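Local structure of (5-formylfuran-3-yl)methyl phosphate transaminase (Methanococcus jannaschii, 2Z61) at residues A306-P311 and Y345-Y350; Q119-P124 and S164-E169; R287-Y292 and E359-I364; K29-L34 and F329-P334. The protein catalyses the pyridoxal phosphate-dependent transfer of an amino group from alanine to 4-(hydroxymethyl)-2-furancarboxaldehyde phosphate, which supplies the furan precursor of methanofuran. One frame throughout, in Å; residues are numbered along the deposited sequence.

Overall arrangement
The first segment in the chain, K29-L34, opens contact 4, and nearly 300 residues pass before F329-P334 answers it. Within that span, contact 2 joins the loops that follow two neighbouring strands of the seven-stranded sheet in the large domain. R287-Y292 then opens contact 3 and A306-P311 opens contact 1. F329-P334 arrives before either is closed, so contact 4 crosses both. Y345-Y350 next completes contact 1, which lies entirely within the span of contact 3, and E359-I364 ends the series. Contacts 1, 3 and 4 touch one another in the small domain, while contact 2 meets only contact 1, through R347 and N165 among others.

Contact 1. Residues A306-P311 and Y345-Y350; sequences AYYVFP and YIRISY
Y345 sets its CB over the face of the F310 ring, 3.8 Å from the F310 centroid. The two rings are near parallel (14°) but slid apart, with centroids 5.2 Å apart; Y345 OH bonds N312. At I346 the backbone O comes 3.2 Å from P311 CD. R347 lays its guanidinium flat against Y308: the planes differ by 14°, and Y308 CE1 stands over the centre of the group, 3.5 Å from R347 CZ. A bend at chi3 (80°) turns NE out of the extended line, and NH1 donates to N165 OD1. I348 and V309 form the hydrogen-bonded antiparallel pair, I348 N to V309 O at 2.9 Å and V309 N to I348 O at 3.0 Å. S349 faces Y308 in the adjoining non-hydrogen-bonded pair, its OG held by I36 O. Y350 N bonds Y307 O at 3.1 Å, while Y307 CB sits over the Y350 ring, 4.0 Å from its centroid; a water joins Y350 OH to Y308 O. Strand 346-349 is central in the three-stranded antiparallel sheet, between 308-309 and 333-334 (R347 N to T333 O), and V289 of helix 269-295 packs against V309 and Y350.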
loop_
_atom_site.group_PDB
_atom_site.type_symbol
_atom_site.label_atom_id
_atom_site.label_comp_id
_atom_site.label_asym_id
_atom_site.label_seq_id
_atom_site.Cartn_x
_atom_site.Cartn_y
_atom_site.Cartn_z
ATOM N N ALA A 306 4.705 5.753 -23.734
ATOM C CA ALA A 306 4.305 6.492 -22.541
ATOM C C ALA A 306 3.716 7.818 -23.022
ATOM O O ALA A 306 3.036 7.855 -24.041
ATOM C CB ALA A 306 5.520 6.728 -21.624
ATOM N N TYR A 307 3.949 8.897 -22.291
ATOM C CA TYR A 307 3.447 10.197 -22.725
ATOM C C TYR A 307 4.419 11.303 -22.332
ATOM O O TYR A 307 4.026 12.388 -21.903
ATOM C CB TYR A 307 2.036 10.458 -22.174
ATOM C CG TYR A 307 1.788 10.008 -20.745
ATOM C CD1 TYR A 307 2.346 10.694 -19.661
ATOM C CD2 TYR A 307 0.963 8.913 -20.477
ATOM C CE1 TYR A 307 2.081 10.300 -18.342
ATOM C CE2 TYR A 307 0.693 8.509 -19.173
ATOM C CZ TYR A 307 1.254 9.206 -18.108
ATOM O OH TYR A 307 0.995 8.802 -16.817
ATOM N N TYR A 308 5.702 11.010 -22.514
ATOM C CA TYR A 308 6.766 11.947 -22.188
ATOM C C TYR A 308 7.759 12.099 -23.339
ATOM O O TYR A 308 7.950 11.186 -24.144
ATOM C CB TYR A 308 7.551 11.458 -20.970
ATOM C CG TYR A 308 6.717 11.011 -19.794
ATOM C CD1 TYR A 308 5.957 11.922 -19.056
ATOM C CD2 TYR A 308 6.731 9.677 -19.378
ATOM C CE1 TYR A 308 5.241 11.511 -17.925
ATOM C CE2 TYR A 308 6.023 9.259 -18.254
ATOM C CZ TYR A 308 5.283 10.181 -17.530
ATOM O OH TYR A 308 4.608 9.764 -16.404
ATOM N N VAL A 309 8.385 13.268 -23.395
ATOM C CA VAL A 309 9.423 13.575 -24.372
ATOM C C VAL A 309 10.495 14.231 -23.502
ATOM O O VAL A 309 10.187 15.088 -22.664
ATOM C CB VAL A 309 8.923 14.537 -25.468
ATOM C CG1 VAL A 309 10.036 14.808 -26.460
ATOM C CG2 VAL A 309 7.733 13.913 -26.202
ATOM N N PHE A 310 11.744 13.813 -23.679
ATOM C CA PHE A 310 12.850 14.310 -22.859
ATOM C C PHE A 310 13.932 14.974 -23.722
ATOM O O PHE A 310 15.020 14.426 -23.903
ATOM C CB PHE A 310 13.440 13.122 -22.089
ATOM C CG PHE A 310 14.223 13.499 -20.869
ATOM C CD1 PHE A 310 13.610 14.161 -19.809
ATOM C CD2 PHE A 310 15.560 13.144 -20.751
ATOM C CE1 PHE A 310 14.320 14.458 -18.645
ATOM C CE2 PHE A 310 16.279 13.436 -19.595
ATOM C CZ PHE A 310 15.655 14.093 -18.539
ATOM N N PRO A 311 13.651 16.177 -24.241
ATOM C CA PRO A 311 14.587 16.920 -25.090
ATOM C C PRO A 311 15.812 17.531 -24.424
ATOM O O PRO A 311 15.761 17.969 -23.270
ATOM C CB PRO A 311 13.700 17.994 -25.705
ATOM C CG PRO A 311 12.762 18.305 -24.580
ATOM C CD PRO A 311 12.393 16.925 -24.071
ATOM N N TYR A 345 18.550 18.688 -19.837
ATOM C CA TYR A 345 17.227 18.234 -20.231
ATOM C C TYR A 345 16.007 18.705 -19.391
ATOM O O TYR A 345 16.143 19.272 -18.304
ATOM C CB TYR A 345 17.281 16.739 -20.192
ATOM C CG TYR A 345 18.278 16.134 -21.154
ATOM C CD1 TYR A 345 19.656 16.182 -20.918
ATOM C CD2 TYR A 345 17.829 15.483 -22.304
ATOM C CE1 TYR A 345 20.560 15.589 -21.805
ATOM C CE2 TYR A 345 18.722 14.889 -23.198
ATOM C CZ TYR A 345 20.087 14.945 -22.940
ATOM O OH TYR A 345 20.968 14.356 -23.816
ATOM N N ILE A 346 14.818 18.418 -19.923
ATOM C CA ILE A 346 13.551 18.703 -19.260
ATOM C C ILE A 346 12.536 17.685 -19.778
ATOM O O ILE A 346 12.627 17.229 -20.922
ATOM C CB ILE A 346 13.012 20.121 -19.578
ATOM C CG1 ILE A 346 12.577 20.202 -21.043
ATOM C CG2 ILE A 346 14.070 21.166 -19.260
ATOM C CD1 ILE A 346 11.748 21.432 -21.364
ATOM N N ARG A 347 11.580 17.317 -18.938
ATOM C CA ARG A 347 10.566 16.362 -19.363
ATOM C C ARG A 347 9.269 17.081 -19.672
ATOM O O ARG A 347 8.785 17.894 -18.880
ATOM C CB ARG A 347 10.305 15.306 -18.286
ATOM C CG ARG A 347 9.329 14.213 -18.739
ATOM C CD ARG A 347 8.867 13.332 -17.580
ATOM N NE ARG A 347 7.808 13.968 -16.803
ATOM C CZ ARG A 347 7.220 13.414 -15.744
ATOM N NH1 ARG A 347 7.584 12.207 -15.329
ATOM N NH2 ARG A 347 6.259 14.066 -15.098
ATOM N N ILE A 348 8.725 16.790 -20.847
ATOM C CA ILE A 348 7.464 17.365 -21.268
ATOM C C ILE A 348 6.447 16.237 -21.303
ATOM O O ILE A 348 6.668 15.207 -21.942
ATOM C CB ILE A 348 7.555 18.001 -22.675
ATOM C CG1 ILE A 348 8.329 19.321 -22.596
ATOM C CG2 ILE A 348 6.157 18.233 -23.240
ATOM C CD1 ILE A 348 8.373 20.093 -23.909
ATOM N N SER A 349 5.345 16.426 -20.592
ATOM C CA SER A 349 4.288 15.427 -20.559
ATOM C C SER A 349 3.106 15.922 -21.373
ATOM O O SER A 349 2.603 17.015 -21.132
ATOM C CB SER A 349 3.834 15.179 -19.122
ATOM O OG SER A 349 2.604 14.475 -19.109
ATOM N N TYR A 350 2.663 15.133 -22.343
ATOM C CA TYR A 350 1.525 15.547 -23.146
ATOM C C TYR A 350 0.241 14.887 -22.673
ATOM O O TYR A 350 -0.664 14.595 -23.460
ATOM C CB TYR A 350 1.774 15.288 -24.639
ATOM C CG TYR A 350 2.357 13.937 -25.000
ATOM C CD1 TYR A 350 1.536 12.835 -25.227
ATOM C CD2 TYR A 350 3.732 13.780 -25.179
ATOM C CE1 TYR A 350 2.069 11.613 -25.637
ATOM C CE2 TYR A 350 4.275 12.562 -25.582
ATOM C CZ TYR A 350 3.439 11.487 -25.812
ATOM O OH TYR A 350 3.974 10.286 -26.220
HETATM O O HOH W 1 7.060 9.591 -26.213
#

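Contact 2. Residues Q119-P124 and S164-E169; sequences QNPCYP and SNPLGE
Two prolines, each preceded by a cis peptide bond, cross obliquely where these loops meet: P121 CB lies 3.8 Å from P166 CG. L167 reaches the same P121 ring at about a right angle, its CD2 3.8 Å from P121 CG, while its other branch meets Q119 tip to tip, L167 CD1 to Q119 NE2 at 3.7 Å. Farther along, N165 and Y123 also cross obliquely, with amide and ring planes 60° apart. N165 ND2 lies 3.4 Å from Y123 CE2; its still shorter approach to CD2 is doubtful in detail. Both ends of the N165 amide are engaged: ND2 donates to O3 of the pyridoxal phosphate-modified lysine at position 222, and OD1 accepts from R347 NH1. A water accepts from Y123 N and may donate to N165 O. The loops follow neighbouring parallel strands, 115-119 and 155-161, and the cofactor-binding asparagine followed by a cis proline is a hallmark of the active site in aspartate aminotransferase-like enzymes.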
loop_
_atom_site.group_PDB
_atom_site.type_symbol
_atom_site.label_atom_id
_atom_site.label_comp_id
_atom_site.label_asym_id
_atom_site.label_seq_id
_atom_site.Cartn_x
_atom_site.Cartn_y
_atom_site.Cartn_z
ATOM N N GLN A 119 18.870 2.887 -15.125
ATOM C CA GLN A 119 19.246 3.775 -16.219
ATOM C C GLN A 119 19.370 5.243 -15.787
ATOM O O GLN A 119 18.692 5.688 -14.855
ATOM C CB GLN A 119 18.224 3.653 -17.352
ATOM C CG GLN A 119 18.480 4.558 -18.551
ATOM C CD GLN A 119 17.623 4.170 -19.741
ATOM O OE1 GLN A 119 16.511 3.666 -19.575
ATOM N NE2 GLN A 119 18.126 4.417 -20.945
ATOM N N ASN A 120 20.255 5.970 -16.464
ATOM C CA ASN A 120 20.485 7.395 -16.222
ATOM C C ASN A 120 20.070 8.074 -17.528
ATOM O O ASN A 120 20.785 7.982 -18.523
ATOM C CB ASN A 120 21.976 7.662 -15.975
ATOM C CG ASN A 120 22.247 9.058 -15.409
ATOM O OD1 ASN A 120 21.456 9.987 -15.580
ATOM N ND2 ASN A 120 23.384 9.205 -14.743
ATOM N N PRO A 121 18.925 8.780 -17.547
ATOM C CA PRO A 121 17.933 9.054 -16.498
ATOM C C PRO A 121 16.890 7.952 -16.318
ATOM O O PRO A 121 16.738 7.086 -17.178
ATOM C CB PRO A 121 17.295 10.341 -16.984
ATOM C CG PRO A 121 17.188 10.072 -18.457
ATOM C CD PRO A 121 18.555 9.484 -18.790
ATOM N N CYS A 122 16.164 8.007 -15.201
ATOM C CA CYS A 122 15.121 7.025 -14.899
ATOM C C CYS A 122 14.103 7.571 -13.892
ATOM O O CYS A 122 14.166 8.734 -13.492
ATOM C CB CYS A 122 15.745 5.745 -14.337
ATOM S SG CYS A 122 16.092 5.785 -12.562
ATOM N N TYR A 123 13.167 6.715 -13.488
ATOM C CA TYR A 123 12.127 7.065 -12.517
ATOM C C TYR A 123 12.800 7.386 -11.174
ATOM O O TYR A 123 13.478 6.544 -10.601
ATOM C CB TYR A 123 11.167 5.886 -12.348
ATOM C CG TYR A 123 9.933 6.184 -11.528
ATOM C CD1 TYR A 123 9.537 5.335 -10.492
ATOM C CD2 TYR A 123 9.136 7.292 -11.811
ATOM C CE1 TYR A 123 8.379 5.585 -9.761
ATOM C CE2 TYR A 123 7.980 7.551 -11.090
ATOM C CZ TYR A 123 7.608 6.695 -10.068
ATOM O OH TYR A 123 6.461 6.960 -9.356
ATOM N N PRO A 124 12.598 8.606 -10.651
ATOM C CA PRO A 124 13.190 9.051 -9.379
ATOM C C PRO A 124 13.009 8.179 -8.139
ATOM O O PRO A 124 13.851 8.209 -7.242
ATOM C CB PRO A 124 12.615 10.460 -9.197
ATOM C CG PRO A 124 11.322 10.411 -9.965
ATOM C CD PRO A 124 11.702 9.639 -11.200
ATOM N N SER A 164 10.246 3.974 -21.007
ATOM C CA SER A 164 10.715 4.662 -19.808
ATOM C C SER A 164 10.133 6.013 -19.453
ATOM O O SER A 164 9.666 6.770 -20.293
ATOM C CB SER A 164 12.191 5.008 -19.939
ATOM O OG SER A 164 12.372 6.015 -20.913
ATOM N N ASN A 165 10.052 6.240 -18.235
ATOM C CA ASN A 165 9.785 7.559 -17.701
ATOM C C ASN A 165 11.040 7.970 -17.246
ATOM O O ASN A 165 11.381 7.132 -16.461
ATOM C CB ASN A 165 8.616 7.497 -16.710
ATOM C CG ASN A 165 8.664 8.595 -15.670
ATOM O OD1 ASN A 165 9.076 9.719 -15.958
ATOM N ND2 ASN A 165 8.247 8.271 -14.453
ATOM N N PRO A 166 11.704 9.071 -17.539
ATOM C CA PRO A 166 11.355 10.201 -18.334
ATOM C C PRO A 166 11.572 10.134 -19.858
ATOM O O PRO A 166 11.006 11.075 -20.579
ATOM C CB PRO A 166 12.320 11.247 -17.789
ATOM C CG PRO A 166 13.547 10.481 -17.474
ATOM C CD PRO A 166 13.093 9.097 -17.112
ATOM N N LEU A 167 12.309 9.238 -20.467
ATOM C CA LEU A 167 12.611 9.245 -21.902
ATOM C C LEU A 167 11.496 9.011 -22.917
ATOM O O LEU A 167 11.501 9.619 -23.982
ATOM C CB LEU A 167 13.748 8.257 -22.170
ATOM C CG LEU A 167 15.041 8.563 -21.407
ATOM C CD1 LEU A 167 16.018 7.403 -21.523
ATOM C CD2 LEU A 167 15.652 9.839 -21.958
ATOM N N GLY A 168 10.542 8.142 -22.611
ATOM C CA GLY A 168 9.478 7.883 -23.566
ATOM C C GLY A 168 9.955 6.942 -24.661
ATOM O O GLY A 168 9.296 6.758 -25.679
ATOM N N GLU A 169 11.111 6.333 -24.439
ATOM C CA GLU A 169 11.696 5.423 -25.409
ATOM C C GLU A 169 11.486 3.965 -25.031
ATOM O O GLU A 169 11.177 3.650 -23.883
ATOM C CB GLU A 169 13.194 5.708 -25.529
ATOM C CG GLU A 169 13.516 7.093 -26.060
ATOM C CD GLU A 169 14.993 7.429 -25.953
ATOM O OE1 GLU A 169 15.830 6.617 -26.397
ATOM O OE2 GLU A 169 15.316 8.512 -25.428
HETATM O O HOH W 2 13.246 4.603 -15.736
#

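Contact 3. Residues R287-Y292 and E359-I364; sequences RLVLKY and EGLERI
L361 packs over the ring of Y292 where two nearly parallel helices of the small domain lie side by side; their segment axes are 10.6 Å apart and diverge by 7°. The evidence for a CH-pi contact is direct: L361 CB is 3.8 Å from the Y292 centroid and 24° off the ring normal, displaced toward the rim above CD2. L361 CD1 stays against the CG side of the ring and also meets V289 CA at 3.8 Å. There L288 and L361 run antiparallel past one another. E362 works at the border of the aromatic group instead. Its chain is bent at chi2 (-70°), which swings CD out of the extended line, and its carboxylate stands almost perpendicular to the ring. OE1 then lies in the ring plane at its edge, 3.4 Å from Y292 CE2.

In the next shell, one and two turns earlier in helix 354-368, I357 and Y354 touch L288, with I357 also reaching V289. On the C-terminal side, I364 rests on F296 and W298, residues of the loop that follows helix 269-295. L361 thus sits among L288, V289 and Y292, and two of the methyl carbons there, L288 CD2 and L361 CD1, are 3.5 Å apart, closer than usual van der Waals contact.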
loop_
_atom_site.group_PDB
_atom_site.type_symbol
_atom_site.label_atom_id
_atom_site.label_comp_id
_atom_site.label_asym_id
_atom_site.label_seq_id
_atom_site.Cartn_x
_atom_site.Cartn_y
_atom_site.Cartn_z
ATOM N N ARG A 287 2.935 13.817 -31.645
ATOM C CA ARG A 287 3.426 14.369 -32.901
ATOM C C ARG A 287 3.468 15.894 -32.852
ATOM O O ARG A 287 4.384 16.512 -33.390
ATOM C CB ARG A 287 2.545 13.896 -34.062
ATOM C CG ARG A 287 2.679 12.406 -34.371
ATOM C CD ARG A 287 1.709 11.963 -35.461
ATOM N NE ARG A 287 1.698 10.509 -35.634
ATOM C CZ ARG A 287 2.739 9.790 -36.044
ATOM N NH1 ARG A 287 3.890 10.383 -36.336
ATOM N NH2 ARG A 287 2.632 8.471 -36.157
ATOM N N LEU A 288 2.477 16.493 -32.198
ATOM C CA LEU A 288 2.411 17.943 -32.072
ATOM C C LEU A 288 3.623 18.408 -31.271
ATOM O O LEU A 288 4.268 19.397 -31.621
ATOM C CB LEU A 288 1.131 18.362 -31.341
ATOM C CG LEU A 288 0.701 19.834 -31.386
ATOM C CD1 LEU A 288 -0.156 20.136 -30.170
ATOM C CD2 LEU A 288 1.909 20.752 -31.392
ATOM N N VAL A 289 3.932 17.686 -30.197
ATOM C CA VAL A 289 5.068 18.034 -29.350
ATOM C C VAL A 289 6.397 17.867 -30.076
ATOM O O VAL A 289 7.320 18.664 -29.887
ATOM C CB VAL A 289 5.099 17.170 -28.060
ATOM C CG1 VAL A 289 6.427 17.353 -27.344
ATOM C CG2 VAL A 289 3.950 17.560 -27.134
ATOM N N LEU A 290 6.495 16.829 -30.901
ATOM C CA LEU A 290 7.726 16.566 -31.637
ATOM C C LEU A 290 7.967 17.588 -32.734
ATOM O O LEU A 290 9.113 17.929 -33.025
ATOM C CB LEU A 290 7.700 15.163 -32.239
ATOM C CG LEU A 290 7.824 14.025 -31.226
ATOM C CD1 LEU A 290 7.680 12.686 -31.930
ATOM C CD2 LEU A 290 9.163 14.126 -30.521
ATOM N N LYS A 291 6.890 18.075 -33.344
ATOM C CA LYS A 291 7.022 19.068 -34.398
ATOM C C LYS A 291 7.690 20.320 -33.841
ATOM O O LYS A 291 8.640 20.835 -34.434
ATOM C CB LYS A 291 5.648 19.417 -34.990
ATOM C CG LYS A 291 5.701 20.401 -36.164
ATOM C CD LYS A 291 6.030 21.821 -35.702
ATOM C CE LYS A 291 6.417 22.742 -36.857
ATOM N NZ LYS A 291 7.836 22.560 -37.282
ATOM N N TYR A 292 7.198 20.807 -32.702
ATOM C CA TYR A 292 7.765 22.007 -32.087
ATOM C C TYR A 292 9.184 21.789 -31.580
ATOM O O TYR A 292 10.048 22.644 -31.761
ATOM C CB TYR A 292 6.889 22.495 -30.929
ATOM C CG TYR A 292 5.668 23.283 -31.356
ATOM C CD1 TYR A 292 4.645 22.681 -32.090
ATOM C CD2 TYR A 292 5.529 24.630 -31.012
ATOM C CE1 TYR A 292 3.508 23.401 -32.469
ATOM C CE2 TYR A 292 4.397 25.358 -31.382
ATOM C CZ TYR A 292 3.393 24.738 -32.108
ATOM O OH TYR A 292 2.268 25.447 -32.465
ATOM N N GLU A 359 -1.131 25.798 -26.977
ATOM C CA GLU A 359 -0.847 27.104 -26.404
ATOM C C GLU A 359 0.419 27.030 -25.566
ATOM O O GLU A 359 1.224 27.962 -25.549
ATOM C CB GLU A 359 -2.017 27.575 -25.545
ATOM C CG GLU A 359 -1.783 28.927 -24.901
ATOM C CD GLU A 359 -3.073 29.625 -24.533
ATOM O OE1 GLU A 359 -3.908 29.007 -23.840
ATOM O OE2 GLU A 359 -3.252 30.792 -24.939
ATOM N N GLY A 360 0.595 25.908 -24.878
ATOM C CA GLY A 360 1.774 25.726 -24.058
ATOM C C GLY A 360 3.029 25.773 -24.904
ATOM O O GLY A 360 3.999 26.441 -24.552
ATOM N N LEU A 361 3.015 25.062 -26.026
ATOM C CA LEU A 361 4.165 25.039 -26.920
ATOM C C LEU A 361 4.367 26.407 -27.578
ATOM O O LEU A 361 5.498 26.878 -27.716
ATOM C CB LEU A 361 3.982 23.951 -27.983
ATOM C CG LEU A 361 4.142 22.506 -27.493
ATOM C CD1 LEU A 361 3.819 21.535 -28.622
ATOM C CD2 LEU A 361 5.559 22.285 -26.998
ATOM N N GLU A 362 3.270 27.043 -27.977
ATOM C CA GLU A 362 3.349 28.358 -28.601
ATOM C C GLU A 362 4.020 29.358 -27.666
ATOM O O GLU A 362 4.872 30.135 -28.094
ATOM C CB GLU A 362 1.950 28.850 -28.981
ATOM C CG GLU A 362 1.421 28.272 -30.285
ATOM C CD GLU A 362 2.162 28.798 -31.508
ATOM O OE1 GLU A 362 3.389 28.592 -31.609
ATOM O OE2 GLU A 362 1.511 29.421 -32.373
ATOM N N ARG A 363 3.639 29.337 -26.393
ATOM C CA ARG A 363 4.229 30.246 -25.415
ATOM C C ARG A 363 5.737 30.033 -25.351
ATOM O O ARG A 363 6.506 30.994 -25.331
ATOM C CB ARG A 363 3.629 30.013 -24.029
ATOM C CG ARG A 363 2.161 30.385 -23.905
ATOM C CD ARG A 363 1.695 30.248 -22.464
ATOM N NE ARG A 363 0.265 30.506 -22.316
ATOM C CZ ARG A 363 -0.390 30.447 -21.160
ATOM N NH1 ARG A 363 0.253 30.142 -20.042
ATOM N NH2 ARG A 363 -1.692 30.692 -21.125
ATOM N N ILE A 364 6.156 28.771 -25.319
ATOM C CA ILE A 364 7.576 28.444 -25.261
ATOM C C ILE A 364 8.292 28.994 -26.494
ATOM O O ILE A 364 9.435 29.437 -26.410
ATOM C CB ILE A 364 7.796 26.915 -25.173
ATOM C CG1 ILE A 364 7.136 26.370 -23.902
ATOM C CG2 ILE A 364 9.288 26.599 -25.172
ATOM C CD1 ILE A 364 7.190 24.865 -23.773
#

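Contact 4. Residues K29-L34 and F329-P334; sequences KKVIHL and FVALTP
F329 O accepts the shortest hydrogen bond here, from I32 N at 2.9 Å, with the donor nearly along the C=O axis. V31 CA adds a CA-H...O contact to the same oxygen at 3.3 Å. F329 ends the helical run of 317-328 and takes a positive phi (61°) where the chain passes from helix to strand. From there the ladder proceeds by A331 N to I32 O at 3.0 Å and by L34 N to A331 O, also 3.0 Å. I32 therefore bonds the residues on both sides of V330, and A331 those on both sides of H33, which is the signature of parallel pairing. The result is the two-stranded parallel sheet of the small domain, 32-33 beside 330-331.

I32 and V330 share one face of it, where E359 and R363 of helix 354-368 pack on I32 and R363 also reaches V330. H33 and A331 occupy the other face; H33 bonds E35 through ND1 and E25 of helix 15-26 through NE2, which fixes the turn of its imidazole. At the far end L34 and L332 run alongside with the same heading, L34 CB 3.7 Å from L332 CD2. At the near end the extended side chain of K29 crosses the F329 ring obliquely, with K29 CD 3.8 Å from F329 CE2, while its NZ pairs with E27.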
loop_
_atom_site.group_PDB
_atom_site.type_symbol
_atom_site.label_atom_id
_atom_site.label_comp_id
_atom_site.label_asym_id
_atom_site.label_seq_id
_atom_site.Cartn_x
_atom_site.Cartn_y
_atom_site.Cartn_z
ATOM N N LYS A 29 -4.072 33.299 -12.649
ATOM C CA LYS A 29 -3.301 33.179 -13.883
ATOM C C LYS A 29 -3.402 31.757 -14.420
ATOM O O LYS A 29 -3.100 30.795 -13.713
ATOM C CB LYS A 29 -1.834 33.531 -13.630
ATOM C CG LYS A 29 -1.627 34.960 -13.160
ATOM C CD LYS A 29 -0.198 35.211 -12.704
ATOM C CE LYS A 29 -0.044 36.626 -12.158
ATOM N NZ LYS A 29 1.317 36.885 -11.607
ATOM N N LYS A 30 -3.831 31.628 -15.671
ATOM C CA LYS A 30 -3.975 30.319 -16.289
ATOM C C LYS A 30 -2.627 29.661 -16.570
ATOM O O LYS A 30 -1.907 30.046 -17.497
ATOM C CB LYS A 30 -4.791 30.431 -17.579
ATOM C CG LYS A 30 -6.265 30.726 -17.333
ATOM C CD LYS A 30 -7.091 30.601 -18.604
ATOM C CE LYS A 30 -8.574 30.806 -18.321
ATOM N NZ LYS A 30 -9.403 30.626 -19.545
ATOM N N VAL A 31 -2.300 28.665 -15.754
ATOM C CA VAL A 31 -1.050 27.930 -15.873
ATOM C C VAL A 31 -1.233 26.676 -16.718
ATOM O O VAL A 31 -2.141 25.887 -16.469
ATOM C CB VAL A 31 -0.531 27.502 -14.485
ATOM C CG1 VAL A 31 0.647 26.555 -14.636
ATOM C CG2 VAL A 31 -0.132 28.728 -13.680
ATOM N N ILE A 32 -0.379 26.498 -17.719
ATOM C CA ILE A 32 -0.457 25.311 -18.564
ATOM C C ILE A 32 0.434 24.225 -17.978
ATOM O O ILE A 32 1.658 24.372 -17.916
ATOM C CB ILE A 32 -0.022 25.600 -20.015
ATOM C CG1 ILE A 32 -1.012 26.570 -20.667
ATOM C CG2 ILE A 32 0.034 24.297 -20.808
ATOM C CD1 ILE A 32 -0.673 26.936 -22.100
ATOM N N HIS A 33 -0.197 23.138 -17.549
ATOM C CA HIS A 33 0.503 22.012 -16.939
ATOM C C HIS A 33 1.047 20.962 -17.916
ATOM O O HIS A 33 0.284 20.213 -18.537
ATOM C CB HIS A 33 -0.427 21.331 -15.936
ATOM C CG HIS A 33 -0.735 22.167 -14.735
ATOM N ND1 HIS A 33 0.106 22.247 -13.646
ATOM C CD2 HIS A 33 -1.787 22.974 -14.456
ATOM C CE1 HIS A 33 -0.415 23.063 -12.748
ATOM N NE2 HIS A 33 -1.564 23.517 -13.214
ATOM N N LEU A 34 2.370 20.914 -18.044
ATOM C CA LEU A 34 3.026 19.940 -18.908
ATOM C C LEU A 34 3.983 19.130 -18.053
ATOM O O LEU A 34 5.034 18.693 -18.522
ATOM C CB LEU A 34 3.804 20.635 -20.022
ATOM C CG LEU A 34 2.988 21.480 -20.998
ATOM C CD1 LEU A 34 3.891 21.937 -22.131
ATOM C CD2 LEU A 34 1.827 20.660 -21.542
ATOM N N PHE A 329 3.952 31.171 -17.593
ATOM C CA PHE A 329 3.020 30.338 -16.838
ATOM C C PHE A 329 2.922 28.922 -17.403
ATOM O O PHE A 329 1.831 28.353 -17.489
ATOM C CB PHE A 329 1.634 30.993 -16.837
ATOM C CG PHE A 329 1.665 32.476 -16.566
ATOM C CD1 PHE A 329 0.975 33.360 -17.391
ATOM C CD2 PHE A 329 2.404 32.990 -15.500
ATOM C CE1 PHE A 329 1.021 34.735 -17.162
ATOM C CE2 PHE A 329 2.455 34.362 -15.261
ATOM C CZ PHE A 329 1.763 35.235 -16.095
ATOM N N VAL A 330 4.065 28.362 -17.788
ATOM C CA VAL A 330 4.126 27.009 -18.335
ATOM C C VAL A 330 4.973 26.122 -17.427
ATOM O O VAL A 330 6.175 26.345 -17.255
ATOM C CB VAL A 330 4.717 27.015 -19.758
ATOM C CG1 VAL A 330 4.871 25.591 -20.274
ATOM C CG2 VAL A 330 3.805 27.807 -20.680
ATOM N N ALA A 331 4.325 25.118 -16.844
ATOM C CA ALA A 331 4.978 24.192 -15.923
ATOM C C ALA A 331 5.648 23.000 -16.610
ATOM O O ALA A 331 4.989 22.179 -17.252
ATOM C CB ALA A 331 3.959 23.697 -14.896
ATOM N N LEU A 332 6.966 22.920 -16.459
ATOM C CA LEU A 332 7.769 21.840 -17.031
ATOM C C LEU A 332 8.579 21.213 -15.907
ATOM O O LEU A 332 8.806 21.840 -14.877
ATOM C CB LEU A 332 8.736 22.374 -18.101
ATOM C CG LEU A 332 8.179 22.811 -19.454
ATOM C CD1 LEU A 332 9.330 23.164 -20.376
ATOM C CD2 LEU A 332 7.347 21.696 -20.059
ATOM N N THR A 333 9.032 19.983 -16.120
ATOM C CA THR A 333 9.816 19.274 -15.120
ATOM C C THR A 333 11.304 19.284 -15.453
ATOM O O THR A 333 11.705 18.836 -16.524
ATOM C CB THR A 333 9.366 17.810 -15.017
ATOM O OG1 THR A 333 7.951 17.762 -14.776
ATOM C CG2 THR A 333 10.114 17.098 -13.885
ATOM N N PRO A 334 12.142 19.802 -14.537
ATOM C CA PRO A 334 13.592 19.848 -14.763
ATOM C C PRO A 334 14.191 18.447 -14.884
ATOM O O PRO A 334 13.960 17.585 -14.039
ATOM C CB PRO A 334 14.108 20.620 -13.548
ATOM C CG PRO A 334 13.077 20.341 -12.494
ATOM C CD PRO A 334 11.788 20.449 -13.263
#